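PDB 2BJ0: acetylcholine-binding protein from Bulinus truncatus, which probably binds acetylcholine and related nicotinic ligands as a pentamer, resembling the extracellular ligand-binding domain of nicotinic receptors. Local coordinates for residues D44-W56 and V110-L124. Sequence-based numbering, arbitrary orientation.
Sequences DQVEVVLWTQASW and VIYVPSQRVRFTCDL
Glu47 reaches from its strand to Arg117 and Arg119 on the antiparallel neighbour. Its CB lies 4.0 Å from Val118 O. CG is anti to the carbonyl carbon (chi1 -71°) and runs beside the aliphatic part of Arg119, 3.7 Å from Arg119 CG. The carboxylate then splits its two oxygens between the arginines. OE1 is met on its syn side by Arg117 NH1 at 3.0 Å. OE2 takes two bonds from Arg119: NE donates at 2.7 Å to the anti lone pair of OE2, and NH2 comes nearly along the C-O axis. The carboxylate lies almost in the plane of the Arg119 guanidinium, 12° apart, but stands steeply to that of Arg117, 76° apart. Arg117 NH2 has a second acid partner in Glu95.

The strands belong to the immunoglobulin-like beta-sandwich of the pentameric ligand-gated channel family. Backbone bonds pair Val46 with Phe120, Val48 with Val118 and Leu50 with Gln116. Pro114 has no N-H to give, and the regular pairing is interrupted there. It resumes at Ala54 and Tyr112.

On the face away from Glu47, Val46 CB sits over the Phe120 ring. Ile137 and Cys135 of strand 133-141 also touch that ring. At the other end, Val110 CG1 packs over the six-membered ring of Trp56. Near the middle, a water joins Leu50 O, Thr52 OG1 and Gln116 OE1. Trp51 meets Trp142 of a neighbouring subunit edge-to-face. Past the strand end, Leu124 N donates a hydrogen bond to Asp44 OD1 (3.0 Å), approaching from above the carboxylate plane.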
loop_
_atom_site.group_PDB
_atom_site.type_symbol
_atom_site.label_atom_id
_atom_site.label_comp_id
_atom_site.label_asym_id
_atom_site.label_seq_id
_atom_site.Cartn_x
_atom_site.Cartn_y
_atom_site.Cartn_z
ATOM N N ASP A 44 21.522 -7.620 14.770
ATOM C CA ASP A 44 21.105 -6.987 16.023
ATOM C C ASP A 44 19.768 -6.260 15.892
ATOM O O ASP A 44 19.681 -5.080 16.199
ATOM C CB ASP A 44 22.173 -6.013 16.497
ATOM C CG ASP A 44 23.251 -6.694 17.301
ATOM O OD1 ASP A 44 23.014 -7.824 17.803
ATOM O OD2 ASP A 44 24.367 -6.171 17.482
ATOM N N GLN A 45 18.750 -6.979 15.404
ATOM C CA GLN A 45 17.416 -6.438 15.231
ATOM C C GLN A 45 16.378 -7.381 15.817
ATOM O O GLN A 45 16.503 -8.613 15.725
ATOM C CB GLN A 45 17.124 -6.173 13.739
ATOM C CG GLN A 45 18.045 -5.111 13.157
ATOM C CD GLN A 45 17.887 -4.940 11.642
ATOM O OE1 GLN A 45 16.959 -5.482 11.054
ATOM N NE2 GLN A 45 18.809 -4.184 11.021
ATOM N N VAL A 46 15.340 -6.780 16.396
ATOM C CA VAL A 46 14.260 -7.487 17.117
ATOM C C VAL A 46 12.935 -6.988 16.595
ATOM O O VAL A 46 12.803 -5.791 16.325
ATOM C CB VAL A 46 14.339 -7.197 18.648
ATOM C CG1 VAL A 46 13.110 -7.718 19.363
ATOM C CG2 VAL A 46 15.597 -7.872 19.218
ATOM N N GLU A 47 11.984 -7.902 16.403
ATOM C CA GLU A 47 10.618 -7.569 15.988
ATOM C C GLU A 47 9.724 -8.184 17.035
ATOM O O GLU A 47 9.872 -9.345 17.381
ATOM C CB GLU A 47 10.225 -8.199 14.623
ATOM C CG GLU A 47 10.868 -7.639 13.376
ATOM C CD GLU A 47 10.085 -8.002 12.098
ATOM O OE1 GLU A 47 9.290 -8.977 12.100
ATOM O OE2 GLU A 47 10.249 -7.292 11.080
ATOM N N VAL A 48 8.794 -7.388 17.532
ATOM C CA VAL A 48 7.856 -7.811 18.546
ATOM C C VAL A 48 6.445 -7.600 18.020
ATOM O O VAL A 48 6.231 -6.794 17.127
ATOM C CB VAL A 48 8.025 -6.974 19.871
ATOM C CG1 VAL A 48 9.412 -7.143 20.455
ATOM C CG2 VAL A 48 7.716 -5.518 19.643
ATOM N N VAL A 49 5.487 -8.347 18.571
ATOM C CA VAL A 49 4.079 -7.946 18.512
ATOM C C VAL A 49 3.686 -7.267 19.822
ATOM O O VAL A 49 3.891 -7.812 20.912
ATOM C CB VAL A 49 3.174 -9.129 18.215
ATOM C CG1 VAL A 49 1.688 -8.703 18.211
ATOM C CG2 VAL A 49 3.547 -9.722 16.862
ATOM N N LEU A 50 3.086 -6.092 19.688
ATOM C CA LEU A 50 2.813 -5.206 20.810
ATOM C C LEU A 50 1.405 -4.633 20.654
ATOM O O LEU A 50 1.064 -4.083 19.587
ATOM C CB LEU A 50 3.854 -4.080 20.790
ATOM C CG LEU A 50 3.858 -2.999 21.879
ATOM C CD1 LEU A 50 4.340 -3.571 23.239
ATOM C CD2 LEU A 50 4.715 -1.802 21.469
ATOM N N TRP A 51 0.561 -4.781 21.681
ATOM C CA TRP A 51 -0.647 -3.964 21.763
ATOM C C TRP A 51 -0.334 -2.717 22.555
ATOM O O TRP A 51 0.285 -2.816 23.609
ATOM C CB TRP A 51 -1.765 -4.700 22.491
ATOM C CG TRP A 51 -2.175 -6.003 21.918
ATOM C CD1 TRP A 51 -1.719 -6.608 20.750
ATOM C CD2 TRP A 51 -3.163 -6.883 22.459
ATOM N NE1 TRP A 51 -2.384 -7.800 20.553
ATOM C CE2 TRP A 51 -3.273 -7.994 21.579
ATOM C CE3 TRP A 51 -3.975 -6.852 23.609
ATOM C CZ2 TRP A 51 -4.141 -9.056 21.823
ATOM C CZ3 TRP A 51 -4.855 -7.921 23.839
ATOM C CH2 TRP A 51 -4.928 -8.992 22.946
ATOM N N THR A 52 -0.750 -1.564 22.031
ATOM C CA THR A 52 -0.670 -0.270 22.691
ATOM C C THR A 52 -2.077 0.045 23.105
ATOM O O THR A 52 -2.952 0.074 22.264
ATOM C CB THR A 52 -0.191 0.838 21.721
ATOM O OG1 THR A 52 1.207 0.673 21.474
ATOM C CG2 THR A 52 -0.233 2.239 22.399
ATOM N N GLN A 53 -2.310 0.260 24.397
ATOM C CA GLN A 53 -3.648 0.550 24.863
ATOM C C GLN A 53 -3.696 2.006 25.211
ATOM O O GLN A 53 -3.183 2.392 26.253
ATOM C CB GLN A 53 -4.007 -0.307 26.093
ATOM C CG GLN A 53 -3.684 -1.785 25.944
ATOM C CD GLN A 53 -4.025 -2.637 27.173
ATOM O OE1 GLN A 53 -4.202 -3.839 27.043
ATOM N NE2 GLN A 53 -4.115 -2.015 28.354
ATOM N N ALA A 54 -4.280 2.822 24.333
ATOM C CA ALA A 54 -4.279 4.258 24.517
ATOM C C ALA A 54 -5.666 4.758 24.891
ATOM O O ALA A 54 -6.650 4.422 24.221
ATOM C CB ALA A 54 -3.809 4.963 23.242
ATOM N N SER A 55 -5.762 5.573 25.942
ATOM C CA SER A 55 -7.041 6.206 26.219
ATOM C C SER A 55 -6.947 7.679 26.525
ATOM O O SER A 55 -5.927 8.171 27.021
ATOM C CB SER A 55 -7.864 5.448 27.262
ATOM O OG SER A 55 -7.070 5.007 28.331
ATOM N N TRP A 56 -8.011 8.394 26.175
ATOM C CA TRP A 56 -8.095 9.813 26.467
ATOM C C TRP A 56 -9.564 10.153 26.533
ATOM O O TRP A 56 -10.380 9.335 26.180
ATOM C CB TRP A 56 -7.326 10.657 25.440
ATOM C CG TRP A 56 -7.916 10.614 24.081
ATOM C CD1 TRP A 56 -8.740 11.543 23.515
ATOM C CD2 TRP A 56 -7.788 9.559 23.135
ATOM N NE1 TRP A 56 -9.115 11.140 22.253
ATOM C CE2 TRP A 56 -8.529 9.929 21.987
ATOM C CE3 TRP A 56 -7.098 8.339 23.120
ATOM C CZ2 TRP A 56 -8.617 9.111 20.859
ATOM C CZ3 TRP A 56 -7.181 7.535 21.969
ATOM C CH2 TRP A 56 -7.938 7.929 20.874
ATOM N N VAL A 110 -12.339 7.604 25.373
ATOM C CA VAL A 110 -12.072 6.861 24.133
ATOM C C VAL A 110 -10.973 5.870 24.388
ATOM O O VAL A 110 -10.008 6.194 25.060
ATOM C CB VAL A 110 -11.619 7.793 22.968
ATOM C CG1 VAL A 110 -11.421 6.984 21.700
ATOM C CG2 VAL A 110 -12.658 8.923 22.712
ATOM N N ILE A 111 -11.118 4.663 23.860
ATOM C CA ILE A 111 -10.075 3.667 23.953
ATOM C C ILE A 111 -9.688 3.251 22.535
ATOM O O ILE A 111 -10.572 3.072 21.665
ATOM C CB ILE A 111 -10.530 2.422 24.788
ATOM C CG1 ILE A 111 -10.988 2.867 26.193
ATOM C CG2 ILE A 111 -9.355 1.450 24.909
ATOM C CD1 ILE A 111 -11.701 1.764 27.114
ATOM N N TYR A 112 -8.376 3.132 22.318
ATOM C CA TYR A 112 -7.795 2.689 21.078
ATOM C C TYR A 112 -6.662 1.688 21.393
ATOM O O TYR A 112 -5.748 1.987 22.171
ATOM C CB TYR A 112 -7.294 3.913 20.309
ATOM C CG TYR A 112 -6.639 3.632 18.970
ATOM C CD1 TYR A 112 -7.213 2.747 18.043
ATOM C CD2 TYR A 112 -5.462 4.276 18.627
ATOM C CE1 TYR A 112 -6.592 2.490 16.795
ATOM C CE2 TYR A 112 -4.825 4.041 17.409
ATOM C CZ TYR A 112 -5.401 3.163 16.487
ATOM O OH TYR A 112 -4.742 2.970 15.281
ATOM N N VAL A 113 -6.748 0.491 20.802
ATOM C CA VAL A 113 -5.813 -0.583 21.083
ATOM C C VAL A 113 -5.344 -1.167 19.776
ATOM O O VAL A 113 -5.837 -2.191 19.366
ATOM C CB VAL A 113 -6.431 -1.714 21.952
ATOM C CG1 VAL A 113 -5.337 -2.750 22.352
ATOM C CG2 VAL A 113 -7.090 -1.152 23.207
ATOM N N PRO A 114 -4.379 -0.525 19.133
ATOM C CA PRO A 114 -3.758 -1.114 17.959
ATOM C C PRO A 114 -2.809 -2.302 18.295
ATOM O O PRO A 114 -1.993 -2.186 19.201
ATOM C CB PRO A 114 -2.959 0.060 17.348
ATOM C CG PRO A 114 -2.747 1.055 18.440
ATOM C CD PRO A 114 -3.817 0.801 19.476
ATOM N N SER A 115 -2.923 -3.428 17.586
ATOM C CA SER A 115 -1.861 -4.421 17.643
ATOM C C SER A 115 -0.873 -4.158 16.505
ATOM O O SER A 115 -1.303 -4.146 15.308
ATOM C CB SER A 115 -2.437 -5.830 17.555
ATOM O OG SER A 115 -1.373 -6.791 17.637
ATOM N N GLN A 116 0.420 -3.959 16.814
ATOM C CA GLN A 116 1.420 -3.689 15.743
ATOM C C GLN A 116 2.669 -4.532 15.854
ATOM O O GLN A 116 3.140 -4.839 16.965
ATOM C CB GLN A 116 1.848 -2.216 15.705
ATOM C CG GLN A 116 0.682 -1.191 15.660
ATOM C CD GLN A 116 1.127 0.181 16.079
ATOM O OE1 GLN A 116 1.293 0.474 17.295
ATOM N NE2 GLN A 116 1.346 1.024 15.118
ATOM N N ARG A 117 3.211 -4.886 14.698
ATOM C CA ARG A 117 4.516 -5.525 14.612
ATOM C C ARG A 117 5.555 -4.431 14.411
ATOM O O ARG A 117 5.507 -3.728 13.399
ATOM C CB ARG A 117 4.581 -6.537 13.444
ATOM C CG ARG A 117 5.971 -7.143 13.358
ATOM C CD ARG A 117 6.162 -8.299 12.369
ATOM N NE ARG A 117 5.558 -8.055 11.064
ATOM C CZ ARG A 117 6.128 -8.362 9.909
ATOM N NH1 ARG A 117 7.352 -8.879 9.869
ATOM N NH2 ARG A 117 5.482 -8.119 8.782
ATOM N N VAL A 118 6.488 -4.316 15.370
ATOM C CA VAL A 118 7.465 -3.231 15.478
ATOM C C VAL A 118 8.906 -3.770 15.468
ATOM O O VAL A 118 9.238 -4.677 16.228
ATOM C CB VAL A 118 7.268 -2.427 16.814
ATOM C CG1 VAL A 118 8.093 -1.156 16.801
ATOM C CG2 VAL A 118 5.821 -2.027 16.985
ATOM N N ARG A 119 9.758 -3.169 14.640
ATOM C CA ARG A 119 11.131 -3.590 14.472
ATOM C C ARG A 119 12.081 -2.505 14.950
ATOM O O ARG A 119 11.875 -1.327 14.681
ATOM C CB ARG A 119 11.415 -3.889 12.982
ATOM C CG ARG A 119 12.782 -4.594 12.711
ATOM C CD ARG A 119 13.148 -4.627 11.187
ATOM N NE ARG A 119 12.158 -5.426 10.461
ATOM C CZ ARG A 119 11.948 -5.399 9.134
ATOM N NH1 ARG A 119 12.649 -4.584 8.345
ATOM N NH2 ARG A 119 11.003 -6.185 8.604
ATOM N N PHE A 120 13.161 -2.915 15.612
ATOM C CA PHE A 120 14.115 -1.953 16.175
ATOM C C PHE A 120 15.449 -2.634 16.452
ATOM O O PHE A 120 15.517 -3.843 16.452
ATOM C CB PHE A 120 13.527 -1.324 17.443
ATOM C CG PHE A 120 13.177 -2.322 18.495
ATOM C CD1 PHE A 120 14.137 -2.720 19.445
ATOM C CD2 PHE A 120 11.907 -2.883 18.537
ATOM C CE1 PHE A 120 13.834 -3.671 20.428
ATOM C CE2 PHE A 120 11.595 -3.833 19.501
ATOM C CZ PHE A 120 12.559 -4.225 20.459
ATOM N N THR A 121 16.526 -1.864 16.649
ATOM C CA THR A 121 17.823 -2.482 16.898
ATOM C C THR A 121 18.049 -2.670 18.383
ATOM O O THR A 121 17.545 -1.907 19.196
ATOM C CB THR A 121 19.018 -1.682 16.279
ATOM O OG1 THR A 121 19.137 -0.428 16.934
ATOM C CG2 THR A 121 18.706 -1.249 14.885
ATOM N N CYS A 122 18.827 -3.701 18.706
ATOM C CA CYS A 122 19.098 -4.102 20.050
ATOM C C CYS A 122 20.399 -4.869 19.960
ATOM O O CYS A 122 20.582 -5.646 19.027
ATOM C CB CYS A 122 17.987 -5.046 20.553
ATOM S SG CYS A 122 18.077 -5.387 22.358
ATOM N N ASP A 123 21.310 -4.629 20.898
ATOM C CA ASP A 123 22.502 -5.501 21.049
ATOM C C ASP A 123 22.139 -6.891 21.595
ATOM O O ASP A 123 21.771 -7.036 22.774
ATOM C CB ASP A 123 23.540 -4.828 21.961
ATOM C CG ASP A 123 24.901 -5.472 21.882
ATOM O OD1 ASP A 123 25.010 -6.622 21.404
ATOM O OD2 ASP A 123 25.933 -4.885 22.289
ATOM N N LEU A 124 22.226 -7.905 20.735
ATOM C CA LEU A 124 21.834 -9.269 21.108
ATOM C C LEU A 124 23.002 -10.189 21.496
ATOM O O LEU A 124 22.887 -11.406 21.502
ATOM C CB LEU A 124 20.982 -9.923 20.001
ATOM C CG LEU A 124 19.684 -9.166 19.673
ATOM C CD1 LEU A 124 18.931 -9.874 18.563
ATOM C CD2 LEU A 124 18.828 -9.010 20.940
HETATM O O HOH W 1 25.852 -7.665 19.092
HETATM O O HOH W 2 1.509 -1.088 19.595
#